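Local coordinates for protein putative transcriptional coactivator P15 (Enterobacteria phage t5, PDB 4BG7) that probably binds DNA as a phage homolog of the eukaryotic transcription coactivator PC4 and is implicated in recombination-dependent DNA replication, at residues 3-12 and 58-66. Numbering follows the deposited sequence.
Sequences EQVNQNYEGH and KSGFSFPYT
Asn6 and Ser62 form the single antiparallel, hydrogen-bonded bridge that pins the irregular N-terminal arm of this PC4-like fold alongside strand 54-64, an outermost strand of the chain's four-stranded antiparallel sheet. Two backbone bonds close the pair, Asn6 N to Ser62 O (2.9 Å) and Ser62 N to Asn6 O (3.0 Å). A third bond joins the side chains: Asn6 ND2 donates almost straight (165°) to Ser62 OG, which lies in its amide plane, while Asn6 OD1 accepts from Gln4 NE2, so both ends of the amide are held. Beyond the bridge, Tyr9 N reaches Lys58 O at 2.8 Å, and Asn8 OD1 takes Glu10 N in an Asx turn. Glu3 OE1 accepts from Trp21 NE1 of the second subunit. One water bridges Gln7 O and Gly60 N, a second Asn8 O and Ser62 OG, and a third Glu3 OE2 and Thr66 OG1.

Val5 CG2 lies 3.7 Å from Phe63 CB, and Val5 also packs on Trp21 of the second subunit. A bend at chi2 (-75°) lays Glu3 OE1 against Pro64 CG (3.5 Å), the two side chains crossing at about a right angle. Gly60 CA lies at the edge of the Tyr9 ring, near its plane, 3.9 Å from Tyr9 CD1.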
# COMPACT_ATOMS: atom_id res chain seq x y z
N GLU A 3 -2.82 -6.57 16.26
CA GLU A 3 -2.40 -7.13 14.90
C GLU A 3 -3.61 -7.59 14.08
O GLU A 3 -4.11 -8.72 14.25
CB GLU A 3 -1.45 -8.36 15.03
CG GLU A 3 0.03 -8.15 15.30
CD GLU A 3 0.83 -7.66 14.08
OE1 GLU A 3 0.54 -8.01 12.91
OE2 GLU A 3 1.77 -6.90 14.32
N GLN A 4 -4.09 -6.73 13.18
CA GLN A 4 -5.38 -6.95 12.49
C GLN A 4 -5.55 -6.07 11.23
O GLN A 4 -4.87 -5.08 11.15
CB GLN A 4 -6.50 -6.58 13.46
CG GLN A 4 -6.74 -5.09 13.53
CD GLN A 4 -7.40 -4.61 14.79
OE1 GLN A 4 -6.99 -4.97 15.90
NE2 GLN A 4 -8.41 -3.76 14.64
N VAL A 5 -6.48 -6.41 10.33
CA VAL A 5 -6.86 -5.54 9.18
C VAL A 5 -8.16 -4.77 9.49
O VAL A 5 -9.12 -5.30 10.09
CB VAL A 5 -6.99 -6.32 7.84
CG1 VAL A 5 -7.64 -5.46 6.72
CG2 VAL A 5 -5.62 -6.84 7.37
N ASN A 6 -8.16 -3.48 9.14
CA ASN A 6 -9.34 -2.64 9.32
C ASN A 6 -9.98 -2.36 8.00
O ASN A 6 -9.26 -2.04 7.03
CB ASN A 6 -8.96 -1.35 10.02
CG ASN A 6 -8.12 -1.58 11.23
OD1 ASN A 6 -8.60 -2.12 12.19
ND2 ASN A 6 -6.84 -1.22 11.17
N GLN A 7 -11.33 -2.45 7.97
CA GLN A 7 -12.12 -2.36 6.72
C GLN A 7 -12.70 -0.98 6.54
O GLN A 7 -13.37 -0.68 5.54
CB GLN A 7 -13.12 -3.53 6.60
CG GLN A 7 -12.39 -4.89 6.50
CD GLN A 7 -13.37 -6.10 6.52
OE1 GLN A 7 -13.42 -6.86 7.48
NE2 GLN A 7 -14.15 -6.23 5.48
N ASN A 8 -12.36 -0.11 7.50
CA ASN A 8 -12.68 1.30 7.50
C ASN A 8 -11.78 2.03 8.53
O ASN A 8 -10.93 1.42 9.22
CB ASN A 8 -14.15 1.53 7.75
CG ASN A 8 -14.58 1.14 9.15
OD1 ASN A 8 -14.00 1.61 10.10
ND2 ASN A 8 -15.64 0.33 9.26
N TYR A 9 -11.91 3.36 8.54
CA TYR A 9 -11.14 4.18 9.43
C TYR A 9 -11.89 4.73 10.64
O TYR A 9 -11.41 5.67 11.28
CB TYR A 9 -10.52 5.32 8.65
CG TYR A 9 -9.20 4.93 7.97
CD1 TYR A 9 -9.16 4.35 6.66
CD2 TYR A 9 -8.00 5.19 8.59
CE1 TYR A 9 -7.95 4.01 6.06
CE2 TYR A 9 -6.79 4.87 7.97
CZ TYR A 9 -6.77 4.29 6.70
OH TYR A 9 -5.47 4.01 6.21
N GLU A 10 -13.03 4.13 10.98
CA GLU A 10 -13.72 4.46 12.24
C GLU A 10 -12.80 4.32 13.46
O GLU A 10 -12.20 3.27 13.69
CB GLU A 10 -15.00 3.62 12.40
CG GLU A 10 -15.96 3.91 11.27
CD GLU A 10 -17.39 3.48 11.48
OE1 GLU A 10 -17.75 3.00 12.59
OE2 GLU A 10 -18.14 3.63 10.49
N GLY A 11 -12.70 5.39 14.23
CA GLY A 11 -11.86 5.40 15.43
C GLY A 11 -10.37 5.69 15.18
O GLY A 11 -9.59 5.73 16.12
N HIS A 12 -9.96 5.88 13.92
CA HIS A 12 -8.55 6.10 13.61
C HIS A 12 -8.29 7.56 13.58
O HIS A 12 -9.11 8.34 13.08
CB HIS A 12 -8.20 5.56 12.20
CG HIS A 12 -8.08 4.07 12.11
ND1 HIS A 12 -6.91 3.46 11.81
CD2 HIS A 12 -9.02 3.05 12.30
CE1 HIS A 12 -7.08 2.15 11.83
NE2 HIS A 12 -8.38 1.88 12.10
N LYS A 58 -14.14 8.45 6.45
CA LYS A 58 -13.78 7.24 7.23
C LYS A 58 -13.61 6.00 6.35
O LYS A 58 -13.57 4.86 6.85
CB LYS A 58 -14.93 6.99 8.26
CG LYS A 58 -14.98 8.07 9.32
CD LYS A 58 -15.97 7.80 10.47
CE LYS A 58 -17.43 8.15 10.09
NZ LYS A 58 -17.85 9.59 10.27
N SER A 59 -13.62 6.17 5.04
CA SER A 59 -13.54 5.01 4.12
C SER A 59 -12.10 4.71 3.74
O SER A 59 -11.25 5.65 3.56
CB SER A 59 -14.39 5.27 2.86
OG SER A 59 -15.73 5.34 3.32
N GLY A 60 -11.82 3.43 3.71
CA GLY A 60 -10.49 2.92 3.31
C GLY A 60 -10.20 1.61 4.01
O GLY A 60 -11.11 0.97 4.58
N PHE A 61 -8.93 1.22 4.04
CA PHE A 61 -8.55 -0.04 4.70
C PHE A 61 -7.12 0.12 5.23
O PHE A 61 -6.38 0.90 4.75
CB PHE A 61 -8.64 -1.25 3.72
CG PHE A 61 -7.52 -1.32 2.79
CD1 PHE A 61 -7.46 -0.46 1.71
CD2 PHE A 61 -6.42 -2.12 3.06
CE1 PHE A 61 -6.36 -0.47 0.87
CE2 PHE A 61 -5.33 -2.13 2.24
CZ PHE A 61 -5.29 -1.30 1.15
N SER A 62 -6.73 -0.65 6.22
CA SER A 62 -5.43 -0.55 6.73
C SER A 62 -5.00 -1.86 7.33
O SER A 62 -5.82 -2.80 7.55
CB SER A 62 -5.37 0.61 7.73
OG SER A 62 -6.17 0.39 8.88
N PHE A 63 -3.70 -1.96 7.56
CA PHE A 63 -3.18 -3.14 8.22
C PHE A 63 -1.97 -2.75 9.06
O PHE A 63 -1.49 -1.63 8.98
CB PHE A 63 -2.93 -4.27 7.20
CG PHE A 63 -1.79 -4.01 6.27
CD1 PHE A 63 -1.95 -3.16 5.21
CD2 PHE A 63 -0.60 -4.69 6.40
CE1 PHE A 63 -0.94 -2.91 4.28
CE2 PHE A 63 0.43 -4.46 5.49
CZ PHE A 63 0.26 -3.54 4.44
N PRO A 64 -1.44 -3.66 9.88
CA PRO A 64 -0.44 -3.13 10.80
C PRO A 64 0.83 -2.51 10.21
O PRO A 64 1.36 -2.93 9.18
CB PRO A 64 -0.06 -4.34 11.68
CG PRO A 64 -1.13 -5.33 11.48
CD PRO A 64 -1.81 -5.04 10.18
N TYR A 65 1.27 -1.45 10.87
CA TYR A 65 2.47 -0.73 10.52
C TYR A 65 3.53 -1.08 11.54
O TYR A 65 3.59 -0.41 12.57
CB TYR A 65 2.19 0.77 10.59
CG TYR A 65 3.31 1.73 10.13
CD1 TYR A 65 3.78 1.74 8.81
CD2 TYR A 65 3.80 2.71 10.98
CE1 TYR A 65 4.74 2.67 8.39
CE2 TYR A 65 4.71 3.66 10.56
CZ TYR A 65 5.22 3.61 9.29
OH TYR A 65 6.13 4.57 8.92
N THR A 66 4.36 -2.07 11.23
CA THR A 66 5.38 -2.53 12.12
C THR A 66 6.66 -2.65 11.28
O THR A 66 6.60 -2.52 10.04
CB THR A 66 5.01 -3.89 12.73
OG1 THR A 66 4.82 -4.85 11.69
CG2 THR A 66 3.74 -3.78 13.54
O HOH W 1 3.46 -6.94 12.23
O HOH W 2 -14.18 1.61 4.14
O HOH W 3 -8.26 1.65 8.46